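PDB 6IC9: PHD finger protein 3 from Homo sapiens, which reads the phosphorylated C-terminal domain of RNA polymerase II through its SPOC domain, the part crystallised here, and regulates neuronal gene expression. Local coordinates for residues I19-V24 against F95-S100; T59-V64 against P129-P134. One frame throughout, in Å; residues are numbered along the deposited sequence.

Contact 1: residues I19-V24 against F95-S100; sequences INMPSV and FAYFSS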
# COMPACT_ATOMS: atom_id res chain seq x y z
N ILE A 19 -8.57 -4.81 -5.05
CA ILE A 19 -7.87 -5.35 -3.92
C ILE A 19 -8.69 -6.51 -3.38
O ILE A 19 -9.90 -6.38 -3.17
CB ILE A 19 -7.65 -4.27 -2.84
CG1 ILE A 19 -6.66 -3.23 -3.39
CG2 ILE A 19 -7.16 -4.94 -1.57
CD1 ILE A 19 -6.37 -2.05 -2.37
N ASN A 20 -8.03 -7.62 -3.13
CA ASN A 20 -8.77 -8.84 -2.79
C ASN A 20 -8.11 -9.47 -1.58
O ASN A 20 -6.99 -9.99 -1.69
CB ASN A 20 -8.80 -9.81 -3.98
CG ASN A 20 -9.73 -11.00 -3.71
OD1 ASN A 20 -10.17 -11.18 -2.58
ND2 ASN A 20 -10.06 -11.77 -4.76
N MET A 21 -8.77 -9.41 -0.42
CA MET A 21 -8.29 -10.11 0.77
C MET A 21 -9.28 -11.21 1.08
O MET A 21 -10.36 -10.94 1.61
CB MET A 21 -8.13 -9.18 1.99
CG MET A 21 -7.46 -9.91 3.15
SD MET A 21 -7.06 -8.88 4.55
CE MET A 21 -6.22 -10.00 5.67
N PRO A 22 -8.96 -12.46 0.75
CA PRO A 22 -9.93 -13.55 0.92
C PRO A 22 -10.46 -13.64 2.34
O PRO A 22 -9.70 -13.56 3.32
CB PRO A 22 -9.12 -14.80 0.53
CG PRO A 22 -8.13 -14.26 -0.52
CD PRO A 22 -7.76 -12.86 0.00
N SER A 23 -11.78 -13.75 2.43
CA SER A 23 -12.60 -13.80 3.64
C SER A 23 -12.69 -12.45 4.34
O SER A 23 -13.17 -12.38 5.47
CB SER A 23 -12.10 -14.86 4.63
OG SER A 23 -11.02 -14.36 5.41
N VAL A 24 -12.24 -11.36 3.71
CA VAL A 24 -12.30 -10.09 4.40
C VAL A 24 -13.01 -9.11 3.49
O VAL A 24 -14.06 -8.57 3.86
CB VAL A 24 -10.90 -9.59 4.82
CG1 VAL A 24 -11.01 -8.16 5.42
CG2 VAL A 24 -10.23 -10.52 5.84
N PHE A 95 -9.94 -1.44 5.71
CA PHE A 95 -9.31 -0.45 6.60
C PHE A 95 -9.45 -0.87 8.08
O PHE A 95 -8.48 -0.88 8.83
CB PHE A 95 -9.97 0.93 6.42
CG PHE A 95 -9.43 1.95 7.40
CD1 PHE A 95 -9.99 2.13 8.64
CD2 PHE A 95 -8.29 2.65 7.08
CE1 PHE A 95 -9.44 3.05 9.56
CE2 PHE A 95 -7.74 3.58 8.00
CZ PHE A 95 -8.33 3.76 9.22
N ALA A 96 -10.68 -1.20 8.50
CA ALA A 96 -10.93 -1.58 9.89
C ALA A 96 -10.18 -2.85 10.27
O ALA A 96 -9.71 -2.99 11.42
CB ALA A 96 -12.44 -1.75 10.14
N TYR A 97 -10.10 -3.79 9.35
CA TYR A 97 -9.39 -5.04 9.63
C TYR A 97 -7.98 -4.75 10.10
O TYR A 97 -7.52 -5.27 11.14
CB TYR A 97 -9.35 -5.92 8.35
CG TYR A 97 -8.55 -7.19 8.61
CD1 TYR A 97 -9.19 -8.33 9.03
CD2 TYR A 97 -7.14 -7.20 8.50
CE1 TYR A 97 -8.47 -9.47 9.32
CE2 TYR A 97 -6.40 -8.32 8.82
CZ TYR A 97 -7.09 -9.47 9.21
OH TYR A 97 -6.35 -10.59 9.52
N PHE A 98 -7.24 -3.96 9.32
CA PHE A 98 -5.84 -3.71 9.65
C PHE A 98 -5.70 -2.64 10.72
O PHE A 98 -4.77 -2.69 11.55
CB PHE A 98 -5.07 -3.27 8.38
CG PHE A 98 -4.81 -4.40 7.46
CD1 PHE A 98 -3.95 -5.41 7.86
CD2 PHE A 98 -5.53 -4.54 6.27
CE1 PHE A 98 -3.75 -6.53 7.06
CE2 PHE A 98 -5.31 -5.66 5.45
CZ PHE A 98 -4.44 -6.66 5.87
N SER A 99 -6.59 -1.62 10.72
CA SER A 99 -6.46 -0.57 11.73
C SER A 99 -6.65 -1.14 13.12
O SER A 99 -5.89 -0.82 14.04
CB SER A 99 -7.51 0.52 11.48
OG SER A 99 -7.27 1.60 12.35
N SER A 100 -7.66 -2.00 13.29
CA SER A 100 -7.99 -2.54 14.61
C SER A 100 -6.87 -3.42 15.15
O SER A 100 -6.54 -3.37 16.34
CB SER A 100 -9.31 -3.33 14.55
OG SER A 100 -9.26 -4.47 13.67

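Contact 2: residues T59-V64 against P129-P134; sequences TVWDYV and PHPLVP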
# COMPACT_ATOMS: atom_id res chain seq x y z
N THR A 59 8.24 -4.02 11.70
CA THR A 59 9.01 -4.86 10.79
C THR A 59 9.14 -4.20 9.42
O THR A 59 10.22 -4.17 8.83
CB THR A 59 8.37 -6.25 10.67
OG1 THR A 59 8.31 -6.85 11.97
CG2 THR A 59 9.21 -7.17 9.75
N VAL A 60 8.03 -3.65 8.90
CA VAL A 60 8.09 -2.91 7.64
C VAL A 60 9.05 -1.72 7.74
O VAL A 60 9.83 -1.47 6.82
CB VAL A 60 6.68 -2.46 7.24
CG1 VAL A 60 6.73 -1.51 6.00
CG2 VAL A 60 5.90 -3.73 6.87
N TRP A 61 8.94 -0.92 8.81
CA TRP A 61 9.79 0.29 8.86
C TRP A 61 11.27 -0.05 9.05
O TRP A 61 12.12 0.63 8.50
CB TRP A 61 9.29 1.26 9.95
CG TRP A 61 7.87 1.70 9.61
CD1 TRP A 61 6.78 1.60 10.41
CD2 TRP A 61 7.41 2.25 8.36
NE1 TRP A 61 5.67 2.08 9.76
CE2 TRP A 61 6.02 2.45 8.49
CE3 TRP A 61 8.03 2.55 7.14
CZ2 TRP A 61 5.23 2.98 7.45
CZ3 TRP A 61 7.26 3.08 6.10
CH2 TRP A 61 5.87 3.29 6.27
N ASP A 62 11.59 -1.11 9.79
CA ASP A 62 12.98 -1.57 9.84
C ASP A 62 13.47 -1.98 8.45
O ASP A 62 14.56 -1.59 8.01
CB ASP A 62 13.11 -2.75 10.80
CG ASP A 62 12.91 -2.35 12.24
OD1 ASP A 62 12.78 -3.25 13.10
OD2 ASP A 62 12.84 -1.15 12.51
N TYR A 63 12.64 -2.72 7.70
CA TYR A 63 12.99 -3.14 6.35
C TYR A 63 13.14 -1.95 5.42
O TYR A 63 14.06 -1.89 4.59
CB TYR A 63 11.87 -4.09 5.87
CG TYR A 63 11.97 -4.52 4.46
CD1 TYR A 63 10.85 -4.43 3.62
CD2 TYR A 63 13.15 -5.04 3.95
CE1 TYR A 63 10.90 -4.85 2.29
CE2 TYR A 63 13.22 -5.48 2.60
CZ TYR A 63 12.10 -5.37 1.80
OH TYR A 63 12.16 -5.82 0.50
N VAL A 64 12.23 -0.97 5.53
CA VAL A 64 12.30 0.19 4.65
C VAL A 64 13.61 0.94 4.89
O VAL A 64 14.25 1.44 3.95
CB VAL A 64 11.06 1.10 4.86
CG1 VAL A 64 11.33 2.52 4.31
CG2 VAL A 64 9.76 0.50 4.23
N PRO A 129 3.12 8.06 9.40
CA PRO A 129 4.34 7.38 9.85
C PRO A 129 5.61 8.10 9.40
O PRO A 129 5.78 8.39 8.21
CB PRO A 129 4.23 6.00 9.19
CG PRO A 129 2.72 5.76 9.09
CD PRO A 129 2.09 7.13 8.89
N HIS A 130 6.53 8.32 10.35
CA HIS A 130 7.69 9.18 10.07
C HIS A 130 8.55 8.71 8.90
O HIS A 130 9.01 9.57 8.13
CB HIS A 130 8.51 9.38 11.37
CG HIS A 130 9.48 8.28 11.70
ND1 HIS A 130 10.62 8.02 10.96
CD2 HIS A 130 9.50 7.39 12.73
CE1 HIS A 130 11.28 7.01 11.49
NE2 HIS A 130 10.62 6.61 12.57
N PRO A 131 8.80 7.41 8.67
CA PRO A 131 9.64 7.04 7.52
C PRO A 131 9.05 7.41 6.17
O PRO A 131 9.78 7.40 5.17
CB PRO A 131 9.77 5.52 7.66
CG PRO A 131 9.43 5.26 9.06
CD PRO A 131 8.38 6.22 9.42
N LEU A 132 7.76 7.73 6.09
CA LEU A 132 7.19 8.22 4.83
C LEU A 132 7.34 9.72 4.63
O LEU A 132 7.28 10.19 3.48
CB LEU A 132 5.70 7.89 4.77
CG LEU A 132 5.38 6.41 4.86
CD1 LEU A 132 3.87 6.20 4.98
CD2 LEU A 132 5.93 5.66 3.65
N VAL A 133 7.51 10.49 5.71
CA VAL A 133 7.70 11.94 5.67
C VAL A 133 9.18 12.19 5.34
O VAL A 133 10.06 11.46 5.81
CB VAL A 133 7.29 12.59 6.99
CG1 VAL A 133 7.25 14.12 6.89
CG2 VAL A 133 5.95 12.10 7.42
N PRO A 134 9.49 13.19 4.52
CA PRO A 134 8.54 14.06 3.83
C PRO A 134 8.03 13.38 2.56
O PRO A 134 8.73 12.55 2.00
CB PRO A 134 9.37 15.30 3.52
CG PRO A 134 10.78 14.72 3.26
CD PRO A 134 10.90 13.51 4.16

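Contact 1: residues I19-V24 against F95-S100
Met21 and Tyr97 both hold CG anti to the backbone N (chi1 -173° and 177°), and the methionine is extended all the way to its methyl group, so a long straight side chain runs out from the end of strand 15-21 to cross the tyrosine at about a right angle. The methyl does the closest touching: CE of Met21 lies over one face of the Tyr97 ring, 3.6 Å from CE2, in a CH-pi contact. The sulfur shares that face in a Met-aromatic contact, SD standing 4.3 Å above the ring plane of Tyr97 and displaced toward the rim. Phe98, whose side chain comes to meet Met21 from the opposite direction, brings its CZ to 3.7 Å from SD of Met21, and this second Met-aromatic approach is oblique. The Tyr97 ring presents an edge to the Phe98 face, CD2 of Tyr97 standing 3.5 Å above the Phe98 plane, over its centre. Val24 adds both of its methyls, CG2 reaching CD1 of Tyr97 at 4.0 Å and CG1 lying against CB.

Val24 is placed by the type II beta turn that joins antiparallel strands 15-21 and 25-35 of the SPOC barrel, a tight hairpin closed by the bond from Val24 N to Met21 O (2.8 Å). Contact 1 thus seats helix 85-101 on the hairpin turn. Leu94 of that helix also packs on Met21 and Val24, while Phe98 leans on Pro121. At its polar end, Tyr97 OH is hydrogen-bonded to Arg54, and Arg101 makes a cation-pi contact with the ring.

Contact 2: residues T59-V64 against P129-P134
Helix 57-70 passes a short 3-10 turn at residues 130-132, the two backbones coming nearest at Trp61 and Pro131, whose CA atoms are 6.9 Å apart. No hydrogen bond links the two segments; the indole of Trp61 bridges them by apolar packing. Its CG is anti to the carbonyl carbon (chi1 -62°), which sends the ring system outward from the helix into the arc formed by Pro129, Pro131 and Leu132. Pro131 lies over one face: its CG stands 3.4 Å above the indole plane of Trp61, offset toward the rim, and its CB comes to 3.5 Å from CE3. The outer six-membered ring carries the remaining contacts. CZ2 of Trp61 meets CB of Pro129 at 3.6 Å, and CH2 meets CG of Leu132 at 3.5 Å, both at oblique approaches, with the Leu132 methyls CD1 and CD2 also close to CH2. The turn that presents these side chains is held by Leu132 N bonding to Pro129 O (3.0 Å) and Val133 N to His130 O, while the His130 ring has CD of Pro131 over one of its faces. The indole NE1 is hydrogen-bonded to Tyr104 OH, which satisfies the indole N-H and probably limits rotation of the ring. With an alanine at Trp61, the gap opened against Pro131 and Leu132 is likely to weaken the packing of the turn on the helix and leave the Tyr104 hydroxyl without its indole partner. Lys68, further along helix 57-70, ties the same turn back through Pro131 O. Around it, Leu151 of strand 147-155 touches both Trp61 and Leu132, Ile120 of strand 114-122 packs on the indole, and Leu122 of strand 114-122 and Tyr104 of strand 104-107 touch Pro129.

Contacts 1 and 2 lie about 21 Å apart between centres, with nearest atoms about 10 Å apart, and do not touch. Contact 1 joins helix 85-101 to the turn after strand 15-21, and contact 2 joins helix 57-70 to the loop between strands 114-122 and 147-155. Strand 114-122 serves both: Pro121 meets Phe98 in contact 1, while Ile120 and Leu122 meet Trp61 and Pro129 in contact 2. The bound RNA polymerase II peptide reaches both. Polar side chains of the peptide pack on Met21, Pro22 and Tyr97, and apolar packing involves Thr59 and Tyr63. Contact 1 thus touches the peptide through its packing residues, whereas contact 2 does so through helix residues other than Trp61.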